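Local atomic coordinates of Xaa-Pro dipeptidase (Pyrococcus horikoshii, PDB entry 1WY2), a protein that probably splits dipeptides that carry proline at the C-terminal position after a nonpolar residue, as a dimeric metallopeptidase that uses two metal ions per subunit. Residues Asp123-Lys128 against His294-Val299; Ile259-Leu264 against Gln301-Val306; Glu253-Gly258 against Asn338-Leu343; Lys27-Tyr32 against Gly290-Glu295. One frame throughout, in Å; residues are numbered along the deposited sequence.

Contact 1: residues Asp123-Lys128 against His294-Val299. With CAC (cacodylate ion), chain C.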
# COMPACT_ATOMS: atom_id res chain seq x y z
N ASP A 123 14.70 -4.44 -17.14
CA ASP A 123 14.80 -4.53 -18.59
C ASP A 123 13.53 -5.06 -19.24
O ASP A 123 13.19 -4.66 -20.36
CB ASP A 123 16.01 -5.38 -18.98
CG ASP A 123 17.34 -4.66 -18.77
OD1 ASP A 123 17.32 -3.48 -18.34
OD2 ASP A 123 18.40 -5.26 -19.02
N MET A 124 12.82 -5.95 -18.55
CA MET A 124 11.58 -6.49 -19.09
C MET A 124 10.40 -5.54 -18.90
O MET A 124 9.73 -5.16 -19.86
CB MET A 124 11.23 -7.83 -18.43
CG MET A 124 12.18 -8.97 -18.77
SD MET A 124 11.53 -10.55 -18.19
CE MET A 124 11.78 -10.38 -16.41
N ARG A 125 10.16 -5.12 -17.66
CA ARG A 125 9.03 -4.25 -17.36
C ARG A 125 9.08 -2.83 -17.91
O ARG A 125 8.03 -2.22 -18.15
CB ARG A 125 8.80 -4.20 -15.84
CG ARG A 125 8.14 -5.46 -15.28
CD ARG A 125 8.02 -5.41 -13.76
NE ARG A 125 7.25 -4.24 -13.31
CZ ARG A 125 7.25 -3.79 -12.06
NH1 ARG A 125 7.97 -4.39 -11.13
NH2 ARG A 125 6.55 -2.70 -11.76
N ILE A 126 10.28 -2.31 -18.14
CA ILE A 126 10.45 -0.94 -18.64
C ILE A 126 9.94 -0.73 -20.07
O ILE A 126 9.65 0.39 -20.47
CB ILE A 126 11.93 -0.51 -18.54
CG1 ILE A 126 12.02 1.03 -18.56
CG2 ILE A 126 12.74 -1.13 -19.66
CD1 ILE A 126 13.39 1.57 -18.18
N ILE A 127 9.83 -1.82 -20.83
CA ILE A 127 9.32 -1.75 -22.20
C ILE A 127 7.96 -2.43 -22.21
O ILE A 127 7.85 -3.63 -21.96
CB ILE A 127 10.25 -2.49 -23.19
CG1 ILE A 127 11.67 -1.91 -23.11
CG2 ILE A 127 9.68 -2.37 -24.61
CD1 ILE A 127 11.76 -0.42 -23.38
N LYS A 128 6.90 -1.66 -22.48
CA LYS A 128 5.55 -2.20 -22.49
C LYS A 128 5.18 -2.82 -23.84
O LYS A 128 5.56 -2.31 -24.90
CB LYS A 128 4.53 -1.11 -22.14
CG LYS A 128 4.31 -0.88 -20.64
CD LYS A 128 5.57 -0.38 -19.95
CE LYS A 128 5.33 -0.13 -18.46
NZ LYS A 128 6.60 0.17 -17.72
N HIS A 294 4.78 4.10 -9.61
CA HIS A 294 6.14 4.62 -9.64
C HIS A 294 7.11 3.50 -10.00
O HIS A 294 7.36 2.61 -9.19
CB HIS A 294 6.57 5.18 -8.28
CG HIS A 294 5.86 6.43 -7.88
ND1 HIS A 294 4.97 6.47 -6.82
CD2 HIS A 294 5.90 7.69 -8.38
CE1 HIS A 294 4.51 7.70 -6.69
NE2 HIS A 294 5.06 8.46 -7.62
N GLU A 295 7.64 3.53 -11.22
CA GLU A 295 8.60 2.51 -11.65
C GLU A 295 9.62 3.09 -12.62
O GLU A 295 9.69 4.30 -12.80
CB GLU A 295 7.89 1.28 -12.25
CG GLU A 295 6.92 1.52 -13.40
CD GLU A 295 6.26 0.22 -13.86
OE1 GLU A 295 6.50 -0.21 -15.01
OE2 GLU A 295 5.49 -0.37 -13.07
N TRP A 296 10.43 2.23 -13.23
CA TRP A 296 11.47 2.68 -14.15
C TRP A 296 10.93 3.31 -15.43
O TRP A 296 9.94 2.85 -15.98
CB TRP A 296 12.37 1.50 -14.53
CG TRP A 296 12.84 0.66 -13.38
CD1 TRP A 296 13.92 0.90 -12.57
CD2 TRP A 296 12.28 -0.59 -12.96
NE1 TRP A 296 14.06 -0.14 -11.67
CE2 TRP A 296 13.07 -1.06 -11.89
CE3 TRP A 296 11.19 -1.36 -13.38
CZ2 TRP A 296 12.80 -2.27 -11.23
CZ3 TRP A 296 10.92 -2.56 -12.73
CH2 TRP A 296 11.73 -3.00 -11.67
N PRO A 297 11.58 4.37 -15.91
CA PRO A 297 12.76 4.97 -15.30
C PRO A 297 12.36 6.22 -14.52
O PRO A 297 11.24 6.72 -14.66
CB PRO A 297 13.62 5.33 -16.50
CG PRO A 297 12.58 5.83 -17.47
CD PRO A 297 11.46 4.80 -17.32
N ARG A 298 13.27 6.71 -13.70
CA ARG A 298 13.03 7.94 -12.96
C ARG A 298 13.43 9.03 -13.94
O ARG A 298 14.54 9.01 -14.47
CB ARG A 298 13.91 8.00 -11.72
CG ARG A 298 13.36 7.26 -10.52
CD ARG A 298 14.40 7.13 -9.41
NE ARG A 298 15.25 8.31 -9.25
CZ ARG A 298 14.81 9.56 -9.07
NH1 ARG A 298 13.51 9.82 -9.02
NH2 ARG A 298 15.68 10.55 -8.93
N VAL A 299 12.53 9.97 -14.21
CA VAL A 299 12.84 11.05 -15.13
C VAL A 299 13.34 12.19 -14.27
O VAL A 299 12.57 13.06 -13.86
CB VAL A 299 11.60 11.49 -15.93
CG1 VAL A 299 11.98 12.54 -16.97
CG2 VAL A 299 10.97 10.28 -16.61
AS CAC C . 2.32 11.00 -8.13
O1 CAC C . 2.13 11.75 -9.59
O2 CAC C . 3.92 10.96 -7.84
C1 CAC C . 1.52 11.98 -6.76
C2 CAC C . 1.75 9.21 -8.20
O HOH W 1 5.38 -2.75 -15.02
O HOH W 2 8.38 2.25 -18.89
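Trp296 lies against the guanidinium of Arg125, its CZ3 3.7 Å above the guanidinium plane and displaced toward the rim. The two flat groups stand 71° apart, so this is no parallel stack; the ring corner meets the cation. With Trp296 CZ3 over one face, the polar rim of Arg125 turns to other partners: NH2 donates to Glu295 OE2 at 2.9 Å, NH1 to Asn30 OD1, and NH2 also makes a salt bridge to Glu292. The Glu295 bond is bent and steep, since OE2 is met 61° out of the carboxylate plane. The other oxygen is better placed: Lys128 NZ comes tip to tip onto the anti lone pair of Glu295 OE1 at 2.7 Å. A bend at chi2 (63°) folds the lysine back so that Lys128 NZ also donates to Arg125 O at 2.8 Å. One water closes the network, accepting from Arg125 NE and donating to Glu295 OE1. Two cations sharing one buried carboxylate should favour its charged form. Beside this group, Ile126, with CG1 anti to the backbone N, crosses Trp296 and rests CD1 3.8 Å from Trp296 CB and 3.9 Å from Pro297 CD. The peptide before Pro297 is cis, just past the corner the chain turns at Trp296. The contact thus joins the end of helix 118-125, in the N-terminal domain, to the metallopeptidase domain: Trp296 also touches Ile121 and Arg122 of that helix, and Pro297 packs on Ile313 of strand 312-321.

Contact 2: residues Ile259-Leu264 against Gln301-Val306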
# COMPACT_ATOMS: atom_id res chain seq x y z
N ILE A 259 17.08 10.16 -26.16
CA ILE A 259 17.39 11.15 -25.14
C ILE A 259 17.42 10.45 -23.79
O ILE A 259 16.70 9.47 -23.58
CB ILE A 259 16.31 12.28 -25.11
CG1 ILE A 259 16.77 13.41 -24.20
CG2 ILE A 259 14.98 11.72 -24.62
CD1 ILE A 259 15.84 14.62 -24.22
N THR A 260 18.26 10.92 -22.88
CA THR A 260 18.33 10.30 -21.56
C THR A 260 17.29 10.95 -20.67
O THR A 260 16.81 12.04 -20.96
CB THR A 260 19.71 10.49 -20.89
OG1 THR A 260 19.96 11.88 -20.72
CG2 THR A 260 20.80 9.86 -21.74
N ALA A 261 16.94 10.27 -19.58
CA ALA A 261 15.96 10.79 -18.64
C ALA A 261 16.44 12.13 -18.08
O ALA A 261 15.65 13.06 -17.90
CB ALA A 261 15.74 9.79 -17.51
N LYS A 262 17.74 12.22 -17.82
CA LYS A 262 18.32 13.44 -17.29
C LYS A 262 18.20 14.60 -18.28
O LYS A 262 17.88 15.72 -17.90
CB LYS A 262 19.80 13.22 -16.94
CG LYS A 262 20.50 14.46 -16.41
CD LYS A 262 21.95 14.17 -16.06
CE LYS A 262 22.63 15.42 -15.53
NZ LYS A 262 24.04 15.17 -15.10
N GLU A 263 18.46 14.32 -19.56
CA GLU A 263 18.35 15.36 -20.58
C GLU A 263 16.91 15.84 -20.71
O GLU A 263 16.66 17.02 -20.94
CB GLU A 263 18.85 14.84 -21.94
CG GLU A 263 20.33 14.47 -21.95
CD GLU A 263 20.80 13.91 -23.28
OE1 GLU A 263 20.06 13.11 -23.89
OE2 GLU A 263 21.92 14.27 -23.71
N LEU A 264 15.96 14.92 -20.56
CA LEU A 264 14.55 15.29 -20.65
C LEU A 264 14.15 16.13 -19.43
O LEU A 264 13.43 17.12 -19.56
CB LEU A 264 13.67 14.03 -20.75
CG LEU A 264 12.16 14.25 -20.89
CD1 LEU A 264 11.88 15.20 -22.05
CD2 LEU A 264 11.48 12.91 -21.11
N GLN A 301 17.29 14.40 -12.78
CA GLN A 301 18.67 14.80 -13.00
C GLN A 301 19.65 13.70 -12.59
O GLN A 301 20.84 13.78 -12.90
CB GLN A 301 18.98 16.06 -12.19
CG GLN A 301 18.41 17.34 -12.78
CD GLN A 301 19.00 17.66 -14.14
OE1 GLN A 301 20.17 18.05 -14.25
NE2 GLN A 301 18.19 17.52 -15.18
N TYR A 302 19.16 12.68 -11.90
CA TYR A 302 20.02 11.61 -11.41
C TYR A 302 19.80 10.25 -12.07
O TYR A 302 20.15 9.21 -11.50
CB TYR A 302 19.86 11.49 -9.90
CG TYR A 302 19.89 12.83 -9.21
CD1 TYR A 302 21.04 13.61 -9.21
CD2 TYR A 302 18.75 13.34 -8.59
CE1 TYR A 302 21.06 14.87 -8.62
CE2 TYR A 302 18.76 14.60 -7.99
CZ TYR A 302 19.92 15.36 -8.02
OH TYR A 302 19.93 16.61 -7.44
N ASP A 303 19.22 10.25 -13.27
CA ASP A 303 18.97 9.00 -13.99
C ASP A 303 19.44 9.16 -15.43
O ASP A 303 18.98 10.04 -16.15
CB ASP A 303 17.48 8.66 -13.94
CG ASP A 303 17.19 7.24 -14.36
OD1 ASP A 303 17.52 6.88 -15.51
OD2 ASP A 303 16.63 6.47 -13.55
N GLU A 304 20.36 8.29 -15.85
CA GLU A 304 20.93 8.35 -17.20
C GLU A 304 20.29 7.39 -18.19
O GLU A 304 20.83 7.17 -19.28
CB GLU A 304 22.44 8.05 -17.13
CG GLU A 304 23.21 8.93 -16.17
CD GLU A 304 23.52 10.31 -16.73
OE1 GLU A 304 23.99 11.18 -15.96
OE2 GLU A 304 23.31 10.52 -17.95
N THR A 305 19.15 6.82 -17.83
CA THR A 305 18.46 5.88 -18.72
C THR A 305 18.14 6.52 -20.07
O THR A 305 17.59 7.62 -20.13
CB THR A 305 17.14 5.38 -18.11
OG1 THR A 305 17.42 4.71 -16.87
CG2 THR A 305 16.45 4.41 -19.06
N VAL A 306 18.47 5.82 -21.15
CA VAL A 306 18.17 6.32 -22.48
C VAL A 306 16.75 5.87 -22.79
O VAL A 306 16.42 4.69 -22.69
CB VAL A 306 19.12 5.74 -23.54
CG1 VAL A 306 18.74 6.27 -24.92
CG2 VAL A 306 20.56 6.12 -23.21
O HOH W 3 22.45 12.33 -19.66
O HOH W 4 25.50 13.66 -17.02
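Asp303 OD1 is held by two donors from its own loop: Thr305 OG1 at 2.6 Å, on the syn lone pair, and Thr305 N, nearly along the C-O axis. The backbone bond makes an Asx turn. Thr305 O, on the same loop, accepts from Ala261 N at 2.8 Å, nearly along the C=O axis, and Thr260 CA-H also leans on it. The backbones of Thr260 and Val306 form a single beta bridge. At the same point Thr260 and Glu263 make a capping box: Thr260 N donates to Glu263 OE1 at 3.0 Å and Glu263 N to Thr260 OG1. Thr260 CG2 meets Val306 CG2 at 4.0 Å. Lys262, fully extended, crosses Gln301 with its methylenes over Gln301 O, then runs alongside Glu304, its CD 3.6 Å from Glu304 OE1. Their charges stay beyond salt-bridge range, but a water links Lys262 NZ to Glu304 OE1. Gln301 NE2 turns to Asp265 and Ser266. The loop between strands 297-299 and 312-321 thereby lies across the first turn of helix 261-274, whose Leu264 packs on Ile313 and Ile315 of strand 312-321.

Contact 3: residues Glu253-Gly258 against Asn338-Leu343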
# COMPACT_ATOMS: atom_id res chain seq x y z
N GLU A 253 6.93 17.40 -25.98
CA GLU A 253 7.36 17.51 -27.37
C GLU A 253 8.79 17.02 -27.59
O GLU A 253 9.16 16.63 -28.70
CB GLU A 253 7.24 18.96 -27.85
CG GLU A 253 5.82 19.51 -27.87
CD GLU A 253 5.76 21.01 -28.09
OE1 GLU A 253 4.64 21.56 -28.15
OE2 GLU A 253 6.84 21.65 -28.19
N SER A 254 9.59 17.05 -26.53
CA SER A 254 10.99 16.63 -26.60
C SER A 254 11.20 15.15 -26.29
O SER A 254 12.27 14.59 -26.56
CB SER A 254 11.84 17.47 -25.64
OG SER A 254 11.75 18.85 -25.95
N ALA A 255 10.19 14.51 -25.71
CA ALA A 255 10.27 13.10 -25.36
C ALA A 255 10.31 12.22 -26.60
O ALA A 255 9.38 12.22 -27.40
CB ALA A 255 9.09 12.71 -24.48
N LYS A 256 11.41 11.49 -26.76
CA LYS A 256 11.60 10.61 -27.91
C LYS A 256 12.75 9.65 -27.62
O LYS A 256 13.55 9.90 -26.72
CB LYS A 256 11.92 11.43 -29.16
CG LYS A 256 13.24 12.17 -29.07
CD LYS A 256 13.47 13.04 -30.31
CE LYS A 256 14.82 13.75 -30.25
NZ LYS A 256 15.07 14.58 -31.45
N PRO A 257 12.84 8.54 -28.37
CA PRO A 257 13.92 7.58 -28.15
C PRO A 257 15.28 8.24 -28.36
O PRO A 257 15.43 9.11 -29.23
CB PRO A 257 13.65 6.50 -29.20
CG PRO A 257 12.17 6.57 -29.38
CD PRO A 257 11.91 8.05 -29.40
N GLY A 258 16.28 7.84 -27.58
CA GLY A 258 17.61 8.40 -27.75
C GLY A 258 18.03 9.41 -26.70
O GLY A 258 19.22 9.53 -26.40
N ASN A 338 9.67 7.76 -32.91
CA ASN A 338 10.43 8.99 -33.00
C ASN A 338 9.71 10.17 -32.35
O ASN A 338 9.78 11.30 -32.82
CB ASN A 338 10.76 9.31 -34.46
CG ASN A 338 9.52 9.57 -35.29
OD1 ASN A 338 9.29 8.91 -36.30
ND2 ASN A 338 8.71 10.54 -34.86
N GLY A 339 9.03 9.89 -31.24
CA GLY A 339 8.32 10.94 -30.54
C GLY A 339 7.59 10.37 -29.34
O GLY A 339 8.09 9.48 -28.66
N SER A 340 6.39 10.88 -29.10
CA SER A 340 5.59 10.41 -27.97
C SER A 340 4.10 10.50 -28.25
O SER A 340 3.67 11.14 -29.20
CB SER A 340 5.92 11.23 -26.72
OG SER A 340 5.48 12.57 -26.87
N LYS A 341 3.33 9.84 -27.40
CA LYS A 341 1.88 9.83 -27.49
C LYS A 341 1.34 10.12 -26.09
O LYS A 341 1.76 9.48 -25.12
CB LYS A 341 1.37 8.47 -27.96
CG LYS A 341 -0.15 8.36 -27.92
CD LYS A 341 -0.64 6.96 -28.26
CE LYS A 341 -2.16 6.93 -28.29
NZ LYS A 341 -2.70 5.59 -28.66
N ARG A 342 0.42 11.07 -25.98
CA ARG A 342 -0.17 11.39 -24.69
C ARG A 342 -1.28 10.38 -24.41
O ARG A 342 -2.28 10.33 -25.13
CB ARG A 342 -0.73 12.81 -24.69
CG ARG A 342 0.33 13.90 -24.77
CD ARG A 342 -0.28 15.30 -24.82
NE ARG A 342 -1.10 15.58 -23.64
CZ ARG A 342 -2.35 16.02 -23.69
NH1 ARG A 342 -2.93 16.22 -24.87
NH2 ARG A 342 -3.02 16.25 -22.57
N LEU A 343 -1.11 9.55 -23.37
CA LEU A 343 -2.13 8.56 -23.04
C LEU A 343 -3.27 9.23 -22.28
O LEU A 343 -4.43 8.83 -22.40
CB LEU A 343 -1.51 7.41 -22.23
CG LEU A 343 -0.36 6.70 -22.95
CD1 LEU A 343 0.11 5.52 -22.11
CD2 LEU A 343 -0.81 6.21 -24.33
O HOH W 5 7.31 13.77 -28.17
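The exit of helix 235-254 meets the start of the edge strand 339-342, the third strand of an antiparallel sheet in the metallopeptidase domain. Ala255 is the first residue to leave helical backbone angles, and from it the chain passes Gly339 with CA 255 to 257 and CA 338 to 340 running 141° apart, roughly against each other. The closest pair of CA atoms, Lys256 and Gly339, is 4.2 Å apart. The backbones touch directly: Ala255 O lies 3.2 Å from Gly339 C. Ser340, whose CB is directed at the turn, sets that CB 4.2 Å from Ala255 CB. Its OG occupies the crowded position between backbone N and carbonyl carbon (chi1 68°), within hydrogen-bonding distance of both Val252 O of the helix and a water; its single proton can serve only one of them at a time. The water donates a hydrogen bond to Ala255 O at 2.7 Å. At the other end Pro257 lays CD 3.9 Å from Gly339 N and 4.0 Å from Asn338 CA, while Lys256 contributes its CB and then extends away from the strand. Behind the turn, Ala255 and Pro257 touch Ile335 of strand 325-336. Between the two segments the chemistry is therefore backbone packing with small apolar groups, and the polar link is indirect: the water gives Ala255 O, just past the helix, a donor and lies between it and the Ser340 hydroxyl.

Contact 4: residues Lys27-Tyr32 against Gly290-Glu295. With GOL (glycerol), chain H; CAC (cacodylate ion), chain C.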
# COMPACT_ATOMS: atom_id res chain seq x y z
N LYS A 27 7.84 -9.96 -4.77
CA LYS A 27 7.02 -8.74 -4.81
C LYS A 27 5.80 -8.96 -5.71
O LYS A 27 5.93 -9.42 -6.84
CB LYS A 27 7.85 -7.56 -5.32
CG LYS A 27 7.28 -6.20 -4.93
CD LYS A 27 8.14 -5.04 -5.43
CE LYS A 27 7.60 -3.71 -4.92
NZ LYS A 27 8.41 -2.55 -5.39
N ASN A 28 4.62 -8.63 -5.18
CA ASN A 28 3.36 -8.82 -5.89
C ASN A 28 3.34 -8.47 -7.38
O ASN A 28 2.92 -9.29 -8.21
CB ASN A 28 2.24 -8.07 -5.18
CG ASN A 28 2.07 -8.51 -3.74
OD1 ASN A 28 2.10 -9.70 -3.44
ND2 ASN A 28 1.89 -7.55 -2.85
N PRO A 29 3.76 -7.25 -7.74
CA PRO A 29 3.74 -6.91 -9.17
C PRO A 29 4.61 -7.83 -10.02
O PRO A 29 4.25 -8.18 -11.14
CB PRO A 29 4.21 -5.45 -9.19
CG PRO A 29 5.04 -5.33 -7.94
CD PRO A 29 4.24 -6.12 -6.93
N ASN A 30 5.76 -8.24 -9.48
CA ASN A 30 6.65 -9.13 -10.21
C ASN A 30 6.09 -10.55 -10.29
O ASN A 30 6.25 -11.23 -11.31
CB ASN A 30 8.04 -9.15 -9.58
CG ASN A 30 8.75 -7.82 -9.74
OD1 ASN A 30 8.57 -7.13 -10.74
ND2 ASN A 30 9.56 -7.45 -8.75
N VAL A 31 5.45 -11.00 -9.23
CA VAL A 31 4.86 -12.34 -9.24
C VAL A 31 3.78 -12.38 -10.31
O VAL A 31 3.67 -13.35 -11.06
CB VAL A 31 4.25 -12.69 -7.87
CG1 VAL A 31 3.49 -14.02 -7.97
CG2 VAL A 31 5.35 -12.80 -6.83
N TYR A 32 2.99 -11.31 -10.40
CA TYR A 32 1.93 -11.24 -11.40
C TYR A 32 2.53 -11.15 -12.80
O TYR A 32 2.08 -11.84 -13.73
CB TYR A 32 1.04 -10.02 -11.16
CG TYR A 32 0.01 -9.85 -12.25
CD1 TYR A 32 -1.08 -10.72 -12.34
CD2 TYR A 32 0.16 -8.88 -13.24
CE1 TYR A 32 -1.99 -10.63 -13.40
CE2 TYR A 32 -0.74 -8.78 -14.30
CZ TYR A 32 -1.81 -9.66 -14.37
OH TYR A 32 -2.70 -9.59 -15.43
N GLY A 290 3.41 1.57 -14.77
CA GLY A 290 3.10 0.24 -15.28
C GLY A 290 2.33 -0.54 -14.23
O GLY A 290 1.27 -0.11 -13.79
N LEU A 291 2.86 -1.68 -13.82
CA LEU A 291 2.22 -2.48 -12.78
C LEU A 291 2.24 -1.71 -11.46
O LEU A 291 1.47 -2.00 -10.55
CB LEU A 291 2.93 -3.83 -12.62
CG LEU A 291 2.70 -4.81 -13.77
CD1 LEU A 291 3.61 -6.01 -13.58
CD2 LEU A 291 1.23 -5.24 -13.80
N GLU A 292 3.13 -0.73 -11.38
CA GLU A 292 3.23 0.14 -10.20
C GLU A 292 3.13 1.58 -10.70
O GLU A 292 3.52 1.88 -11.82
CB GLU A 292 4.57 -0.08 -9.48
CG GLU A 292 4.63 -1.42 -8.76
CD GLU A 292 6.01 -1.75 -8.24
OE1 GLU A 292 6.91 -2.01 -9.07
OE2 GLU A 292 6.21 -1.75 -7.01
N VAL A 293 2.60 2.48 -9.88
CA VAL A 293 2.46 3.86 -10.31
C VAL A 293 3.82 4.54 -10.42
O VAL A 293 4.00 5.45 -11.23
CB VAL A 293 1.51 4.66 -9.39
CG1 VAL A 293 2.21 5.00 -8.09
CG2 VAL A 293 1.03 5.92 -10.10
N HIS A 294 4.78 4.10 -9.61
CA HIS A 294 6.14 4.62 -9.64
C HIS A 294 7.11 3.50 -10.00
O HIS A 294 7.36 2.61 -9.19
CB HIS A 294 6.57 5.18 -8.28
CG HIS A 294 5.86 6.43 -7.88
ND1 HIS A 294 4.97 6.47 -6.82
CD2 HIS A 294 5.90 7.69 -8.38
CE1 HIS A 294 4.51 7.70 -6.69
NE2 HIS A 294 5.06 8.46 -7.62
N GLU A 295 7.64 3.53 -11.22
CA GLU A 295 8.60 2.51 -11.65
C GLU A 295 9.62 3.09 -12.62
O GLU A 295 9.69 4.30 -12.80
CB GLU A 295 7.89 1.28 -12.25
CG GLU A 295 6.92 1.52 -13.40
CD GLU A 295 6.26 0.22 -13.86
OE1 GLU A 295 6.50 -0.21 -15.01
OE2 GLU A 295 5.49 -0.37 -13.07
C1 GOL H . 11.28 1.11 -9.34
O1 GOL H . 12.36 1.78 -8.72
C2 GOL H . 10.97 -0.21 -8.62
O2 GOL H . 10.64 0.04 -7.25
C3 GOL H . 9.80 -0.91 -9.31
O3 GOL H . 9.48 -2.14 -8.67
AS CAC C . 2.32 11.00 -8.13
O1 CAC C . 2.13 11.75 -9.59
O2 CAC C . 3.92 10.96 -7.84
C1 CAC C . 1.52 11.98 -6.76
C2 CAC C . 1.75 9.21 -8.20
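The first turn of helix 28-35, with Lys27 at its N-cap position, comes nearest the loop 290-295 at Pro29 and Leu291, whose CA atoms are 5.9 Å apart. Lys27, fully extended with CG anti to the backbone N, sends NZ to the syn lone pair of Glu292 OE2 at 2.8 Å in a salt bridge, the two chains crossing obliquely. The other oxygen, Glu292 OE1, takes a hydrogen bond from glycerol O3 at 2.6 Å and is also bridged to Arg125, so cations on two sides should favour the charged carboxylate. Pro29 crosses Glu292 obliquely, its CG 3.7 Å from Glu292 CD. Pro29 CB meets Leu291 CB at 4.0 Å, and Leu291 CD1 reaches Pro29 O at 3.3 Å. The other methyl, CD2, goes to the tyrosine: Tyr32 CD2 is 3.8 Å from it, the two side chains crossing at about a right angle. Within the loop, Glu292 N donates to Glu295 OE2 at 2.9 Å, nearly along the C-O axis of the acceptor. Farther along, His294 NE2 donates in the ring plane to O2 of a cacodylate ion. The loop follows strand 286-288, which carries the metal ligand His287. Leu291 touches Tyr220 of strand 220-229 and Arg125 of helix 118-125, while Tyr32 stacks on His219, so helix 28-35 faces the metallopeptidase domain here.

Contacts 1 and 4 form one interface between the N-terminal and metallopeptidase domains; they share His294 and Glu295, their centres are 10 Å apart, and Arg125 NH2 joins them by reaching Glu292 OE1 at 2.8 Å. This charged seam borders the active site: the side chains of Glu295 and Glu292 lie about 7 and 8 Å from that of the metal ligand His287. Contact 1 runs on into contact 2, 13 Å away between centres, where Arg298 O meets Asp303 CB at 3.0 Å. Contacts 2 and 3 touch through successive helices, 235-254 and 261-274. Contact 3, about 23 Å from contact 4 between centres, lies away from the metal site.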